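Local coordinates for carbonic anhydrase (Geobacillus kaustophilus, PDB 3VNP), which catalyses the reversible hydration of carbon dioxide to hydrogencarbonate, as a metal-dependent, trimeric gamma-class carbonic anhydrase that accepts magnesium or zinc, at residues Ile73-Val78 / Ile90-Ala95; Thr35-Asn40 / Val56-Asn61. All coordinates share one frame; numbering follows the deposited sequence.

Contact 1 (Ile73-Val78 / Ile90-Ala95); sequences IIEDGV and IVRKNA
The guanidinium of Arg-92 meets the carboxylate of Glu-75 at its edge, while CG2 of Ile-90, from the same segment, lies off-centre against one face, 3.6 Å above the plane. NH1 of Arg-92 reaches OE2 of Glu-75 at 2.9 Å, a salt bridge in which the oxygen sits in the guanidinium plane but is itself approached from well above the carboxylate plane; the two planes are 69° apart. The other oxygen turns to the backbone: Glu-75 OE1 accepts from Lys-93 N over 2.8 Å through its anti lone pair. The glutamate chain is extended beyond CG, which carries its carboxylate across to the neighbouring coil, and the methylenes of Lys-93 cross it at about a right angle, Lys-93 CG lying 3.4 Å from Glu-75 CB. On the buried side, both methyls of Val-78 pack on CG1 of Val-91, each at 3.7 Å. Parallel-strand bonds flank Ile-74, from Val-91 N to Ile-73 O and from Glu-75 N to Val-91 O, and Asn-94 N to Asp-76 O joins the two stacked type II turns. Arg-92 also bridges to Glu-108, linking three successive rungs; its cation and the backbone N-H of Lys-93 probably favour the ionised form of Glu-75.

Contact 2 (Thr35-Asn40 / Val56-Asn61); sequences TSIWFN and VNIQDN
The backbone N of Asn-61 donates to Phe-39 O over 2.8 Å in a nearly straight bond, joining the ends of two segments that run parallel, 3° apart. Further back, Ser-36 O accepts from Ile-58 N at 2.9 Å, and Ile-58 O accepts from Trp-38 N. Ile-58 O also lies at the edge of the indole, 3.3 Å from Trp-38 CD1; the ring itself packs with Tyr-159 and Tyr-166 of helix 146-170. The isoleucines lie side by side, with CD1 of Ile-37 3.8 Å from CD1 of Ile-58. CG of Phe-39 stands anti to its carbonyl carbon (chi1 -60°), as does CG of Asp-60, and the two side chains run alongside each other with ring and carboxylate nearly coplanar, 4° apart. OD1 of Asp-60 thus approaches the ring edge, 3.5 Å from Phe-39 CD2, whereas OD2 forms a salt bridge with Arg-44 of a second subunit and a weak hydrogen bond to His-82, a metal ligand. OD1 of Asn-61 rests 3.3 Å from Asn-40 CB, beside asparagines of the neighbouring subunits. Parallel rungs with isoleucine and asparagine pairs in register are characteristic of the left-handed beta-helix of hexapeptide-repeat proteins, whose Asn-40 and Asn-61 end here meets the other subunits.

In the fold
Contact 1 and contact 2 each join successive coils of the same beta-helix, with centres 14 Å apart, on two different sheets. Both segments of contact 2 precede those of contact 1 in the sequence, yet the two touch directly: Val-78 O lies 3.0 Å from Asn-57 N, probably a hydrogen bond, and the methyls of Val-56 pack against the turn from Glu-75 to Val-78. Contact 2 is the nearer to the metal site, the side chain of Gln-59 being about 4 Å from a bound magnesium ion and that of Asp-60 about 3 Å from the side chain of the metal ligand His-82. Contact 1 stands back, the side chain of Val-78 about 14 Å from a magnesium ion, and no other subunit touches it.

Contact 1 (Ile73-Val78 / Ile90-Ala95)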
loop_
_atom_site.group_PDB
_atom_site.type_symbol
_atom_site.label_atom_id
_atom_site.label_comp_id
_atom_site.label_asym_id
_atom_site.label_seq_id
_atom_site.Cartn_x
_atom_site.Cartn_y
_atom_site.Cartn_z
ATOM N N ILE A 73 -0.347 -20.009 4.265
ATOM C CA ILE A 73 -1.338 -20.842 3.586
ATOM C C ILE A 73 -2.634 -20.095 3.293
ATOM O O ILE A 73 -3.254 -19.531 4.192
ATOM C CB ILE A 73 -1.705 -22.114 4.425
ATOM C CG1 ILE A 73 -0.538 -23.105 4.455
ATOM C CG2 ILE A 73 -2.932 -22.803 3.833
ATOM C CD1 ILE A 73 0.568 -22.696 5.355
ATOM N N ILE A 74 -3.048 -20.108 2.032
ATOM C CA ILE A 74 -4.283 -19.455 1.617
ATOM C C ILE A 74 -5.102 -20.499 0.864
ATOM O O ILE A 74 -4.862 -20.742 -0.315
ATOM C CB ILE A 74 -4.002 -18.271 0.671
ATOM C CG1 ILE A 74 -3.071 -17.264 1.352
ATOM C CG2 ILE A 74 -5.314 -17.614 0.261
ATOM C CD1 ILE A 74 -2.718 -16.076 0.488
ATOM N N GLU A 75 -6.073 -21.105 1.540
ATOM C CA GLU A 75 -6.894 -22.151 0.924
ATOM C C GLU A 75 -7.817 -21.693 -0.203
ATOM O O GLU A 75 -7.930 -20.501 -0.497
ATOM C CB GLU A 75 -7.706 -22.881 1.999
ATOM C CG GLU A 75 -6.843 -23.461 3.110
ATOM C CD GLU A 75 -7.618 -24.361 4.057
ATOM O OE1 GLU A 75 -8.816 -24.096 4.294
ATOM O OE2 GLU A 75 -7.023 -25.327 4.578
ATOM N N ASP A 76 -8.483 -22.657 -0.830
ATOM C CA ASP A 76 -9.377 -22.386 -1.949
ATOM C C ASP A 76 -10.485 -21.373 -1.688
ATOM O O ASP A 76 -10.967 -21.228 -0.567
ATOM C CB ASP A 76 -9.996 -23.694 -2.433
ATOM C CG ASP A 76 -9.015 -24.559 -3.198
ATOM O OD1 ASP A 76 -7.863 -24.736 -2.739
ATOM O OD2 ASP A 76 -9.406 -25.075 -4.266
ATOM N N GLY A 77 -10.867 -20.666 -2.747
ATOM C CA GLY A 77 -11.935 -19.682 -2.674
ATOM C C GLY A 77 -11.751 -18.427 -1.837
ATOM O O GLY A 77 -12.691 -17.644 -1.694
ATOM N N VAL A 78 -10.559 -18.218 -1.288
ATOM C CA VAL A 78 -10.305 -17.042 -0.461
ATOM C C VAL A 78 -10.270 -15.738 -1.255
ATOM O O VAL A 78 -9.775 -15.687 -2.382
ATOM C CB VAL A 78 -8.975 -17.185 0.318
ATOM C CG1 VAL A 78 -8.562 -15.840 0.914
ATOM C CG2 VAL A 78 -9.138 -18.211 1.420
ATOM N N ILE A 90 -2.578 -17.958 8.068
ATOM C CA ILE A 90 -3.256 -19.160 7.620
ATOM C C ILE A 90 -4.714 -18.783 7.410
ATOM O O ILE A 90 -5.463 -18.604 8.367
ATOM C CB ILE A 90 -3.133 -20.272 8.670
ATOM C CG1 ILE A 90 -1.657 -20.617 8.851
ATOM C CG2 ILE A 90 -3.919 -21.510 8.238
ATOM C CD1 ILE A 90 -1.385 -21.545 9.994
ATOM N N VAL A 91 -5.102 -18.640 6.147
ATOM C CA VAL A 91 -6.464 -18.260 5.790
ATOM C C VAL A 91 -7.215 -19.488 5.288
ATOM O O VAL A 91 -6.854 -20.065 4.258
ATOM C CB VAL A 91 -6.458 -17.175 4.681
ATOM C CG1 VAL A 91 -7.842 -16.590 4.514
ATOM C CG2 VAL A 91 -5.445 -16.088 5.018
ATOM N N ARG A 92 -8.258 -19.887 6.012
ATOM C CA ARG A 92 -9.036 -21.060 5.628
ATOM C C ARG A 92 -9.986 -20.817 4.459
ATOM O O ARG A 92 -10.276 -19.672 4.097
ATOM C CB ARG A 92 -9.813 -21.596 6.838
ATOM C CG ARG A 92 -8.917 -22.024 7.989
ATOM C CD ARG A 92 -7.926 -23.063 7.520
ATOM N NE ARG A 92 -7.048 -23.516 8.589
ATOM C CZ ARG A 92 -6.151 -24.488 8.448
ATOM N NH1 ARG A 92 -6.025 -25.103 7.279
ATOM N NH2 ARG A 92 -5.376 -24.839 9.469
ATOM N N LYS A 93 -10.466 -21.912 3.875
ATOM C CA LYS A 93 -11.367 -21.858 2.732
ATOM C C LYS A 93 -12.527 -20.887 2.833
ATOM O O LYS A 93 -13.189 -20.774 3.864
ATOM C CB LYS A 93 -11.907 -23.256 2.416
ATOM C CG LYS A 93 -10.884 -24.128 1.702
ATOM C CD LYS A 93 -11.407 -25.516 1.335
ATOM C CE LYS A 93 -10.327 -26.317 0.587
ATOM N NZ LYS A 93 -10.736 -27.726 0.299
ATOM N N ASN A 94 -12.743 -20.182 1.731
ATOM C CA ASN A 94 -13.825 -19.223 1.584
ATOM C C ASN A 94 -13.841 -18.011 2.503
ATOM O O ASN A 94 -14.827 -17.276 2.533
ATOM C CB ASN A 94 -15.169 -19.956 1.673
ATOM C CG ASN A 94 -15.330 -21.004 0.585
ATOM O OD1 ASN A 94 -15.006 -20.759 -0.579
ATOM N ND2 ASN A 94 -15.834 -22.173 0.956
ATOM N N ALA A 95 -12.768 -17.789 3.250
ATOM C CA ALA A 95 -12.730 -16.631 4.131
ATOM C C ALA A 95 -12.533 -15.390 3.265
ATOM O O ALA A 95 -12.094 -15.485 2.122
ATOM C CB ALA A 95 -11.595 -16.765 5.135
#

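Contact 2 (Thr35-Asn40 / Val56-Asn61)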
loop_
_atom_site.group_PDB
_atom_site.type_symbol
_atom_site.label_atom_id
_atom_site.label_comp_id
_atom_site.label_asym_id
_atom_site.label_seq_id
_atom_site.Cartn_x
_atom_site.Cartn_y
_atom_site.Cartn_z
ATOM N N THR A 35 -6.944 -18.969 -9.871
ATOM C CA THR A 35 -6.752 -17.886 -8.919
ATOM C C THR A 35 -6.147 -16.685 -9.651
ATOM O O THR A 35 -5.434 -16.838 -10.646
ATOM C CB THR A 35 -5.848 -18.292 -7.729
ATOM O OG1 THR A 35 -4.470 -18.212 -8.105
ATOM C CG2 THR A 35 -6.167 -19.696 -7.288
ATOM N N SER A 36 -6.456 -15.489 -9.168
ATOM C CA SER A 36 -5.956 -14.275 -9.790
ATOM C C SER A 36 -5.160 -13.420 -8.816
ATOM O O SER A 36 -5.621 -13.125 -7.719
ATOM C CB SER A 36 -7.126 -13.473 -10.356
ATOM O OG SER A 36 -8.201 -13.455 -9.441
ATOM N N ILE A 37 -3.953 -13.049 -9.225
ATOM C CA ILE A 37 -3.070 -12.213 -8.418
ATOM C C ILE A 37 -3.108 -10.859 -9.141
ATOM O O ILE A 37 -2.618 -10.726 -10.270
ATOM C CB ILE A 37 -1.631 -12.787 -8.409
ATOM C CG1 ILE A 37 -1.665 -14.293 -8.099
ATOM C CG2 ILE A 37 -0.770 -12.046 -7.396
ATOM C CD1 ILE A 37 -2.215 -14.659 -6.739
ATOM N N TRP A 38 -3.690 -9.852 -8.501
ATOM C CA TRP A 38 -3.827 -8.557 -9.152
ATOM C C TRP A 38 -2.657 -7.584 -9.102
ATOM O O TRP A 38 -1.683 -7.774 -8.370
ATOM C CB TRP A 38 -5.123 -7.900 -8.675
ATOM C CG TRP A 38 -6.286 -8.780 -8.999
ATOM C CD1 TRP A 38 -6.690 -9.892 -8.309
ATOM C CD2 TRP A 38 -7.110 -8.717 -10.169
ATOM N NE1 TRP A 38 -7.706 -10.525 -8.980
ATOM C CE2 TRP A 38 -7.983 -9.827 -10.126
ATOM C CE3 TRP A 38 -7.190 -7.833 -11.256
ATOM C CZ2 TRP A 38 -8.926 -10.079 -11.128
ATOM C CZ3 TRP A 38 -8.124 -8.082 -12.250
ATOM C CH2 TRP A 38 -8.981 -9.199 -12.178
ATOM N N PHE A 39 -2.778 -6.546 -9.920
ATOM C CA PHE A 39 -1.767 -5.513 -10.092
ATOM C C PHE A 39 -0.922 -5.095 -8.891
ATOM O O PHE A 39 -1.438 -4.838 -7.803
ATOM C CB PHE A 39 -2.426 -4.279 -10.733
ATOM C CG PHE A 39 -3.043 -4.562 -12.077
ATOM C CD1 PHE A 39 -2.243 -4.764 -13.195
ATOM C CD2 PHE A 39 -4.421 -4.733 -12.201
ATOM C CE1 PHE A 39 -2.801 -5.142 -14.415
ATOM C CE2 PHE A 39 -4.987 -5.110 -13.408
ATOM C CZ PHE A 39 -4.176 -5.319 -14.520
ATOM N N ASN A 40 0.388 -5.039 -9.120
ATOM C CA ASN A 40 1.371 -4.617 -8.124
ATOM C C ASN A 40 1.535 -5.473 -6.885
ATOM O O ASN A 40 2.292 -5.115 -5.988
ATOM C CB ASN A 40 1.086 -3.184 -7.693
ATOM C CG ASN A 40 1.154 -2.218 -8.843
ATOM O OD1 ASN A 40 2.230 -1.912 -9.356
ATOM N ND2 ASN A 40 -0.001 -1.741 -9.272
ATOM N N VAL A 56 -8.725 -18.542 -5.908
ATOM C CA VAL A 56 -8.448 -17.495 -4.932
ATOM C C VAL A 56 -8.142 -16.175 -5.638
ATOM O O VAL A 56 -7.624 -16.174 -6.757
ATOM C CB VAL A 56 -7.211 -17.856 -4.078
ATOM C CG1 VAL A 56 -6.830 -16.680 -3.193
ATOM C CG2 VAL A 56 -7.488 -19.105 -3.254
ATOM N N ASN A 57 -8.478 -15.053 -5.007
ATOM C CA ASN A 57 -8.148 -13.757 -5.595
ATOM C C ASN A 57 -7.412 -12.911 -4.573
ATOM O O ASN A 57 -7.882 -12.715 -3.454
ATOM C CB ASN A 57 -9.381 -13.002 -6.118
ATOM C CG ASN A 57 -10.308 -12.537 -5.016
ATOM O OD1 ASN A 57 -11.289 -13.211 -4.685
ATOM N ND2 ASN A 57 -10.007 -11.376 -4.438
ATOM N N ILE A 58 -6.227 -12.457 -4.959
ATOM C CA ILE A 58 -5.394 -11.615 -4.117
ATOM C C ILE A 58 -5.348 -10.269 -4.832
ATOM O O ILE A 58 -4.598 -10.077 -5.790
ATOM C CB ILE A 58 -3.992 -12.228 -3.971
ATOM C CG1 ILE A 58 -4.108 -13.541 -3.188
ATOM C CG2 ILE A 58 -3.052 -11.261 -3.258
ATOM C CD1 ILE A 58 -2.812 -14.286 -3.042
ATOM N N GLN A 59 -6.177 -9.344 -4.362
ATOM C CA GLN A 59 -6.299 -8.033 -4.980
ATOM C C GLN A 59 -5.097 -7.091 -4.939
ATOM O O GLN A 59 -4.132 -7.302 -4.203
ATOM C CB GLN A 59 -7.564 -7.347 -4.449
ATOM C CG GLN A 59 -8.838 -7.988 -5.008
ATOM C CD GLN A 59 -10.101 -7.524 -4.316
ATOM O OE1 GLN A 59 -10.335 -6.325 -4.159
ATOM N NE2 GLN A 59 -10.932 -8.478 -3.901
ATOM N N ASP A 60 -5.195 -6.065 -5.780
ATOM C CA ASP A 60 -4.194 -5.024 -6.006
ATOM C C ASP A 60 -3.348 -4.530 -4.845
ATOM O O ASP A 60 -3.854 -4.259 -3.759
ATOM C CB ASP A 60 -4.889 -3.830 -6.653
ATOM C CG ASP A 60 -5.882 -4.257 -7.722
ATOM O OD1 ASP A 60 -5.479 -4.473 -8.892
ATOM O OD2 ASP A 60 -7.073 -4.398 -7.379
ATOM N N ASN A 61 -2.049 -4.408 -5.100
ATOM C CA ASN A 61 -1.097 -3.907 -4.116
ATOM C C ASN A 61 -0.965 -4.661 -2.805
ATOM O O ASN A 61 -0.698 -4.048 -1.773
ATOM C CB ASN A 61 -1.417 -2.452 -3.791
ATOM C CG ASN A 61 -1.059 -1.524 -4.911
ATOM O OD1 ASN A 61 0.121 -1.309 -5.197
ATOM N ND2 ASN A 61 -2.073 -0.965 -5.565
HETATM O O HOH W 1 -9.729 -15.749 -9.055
#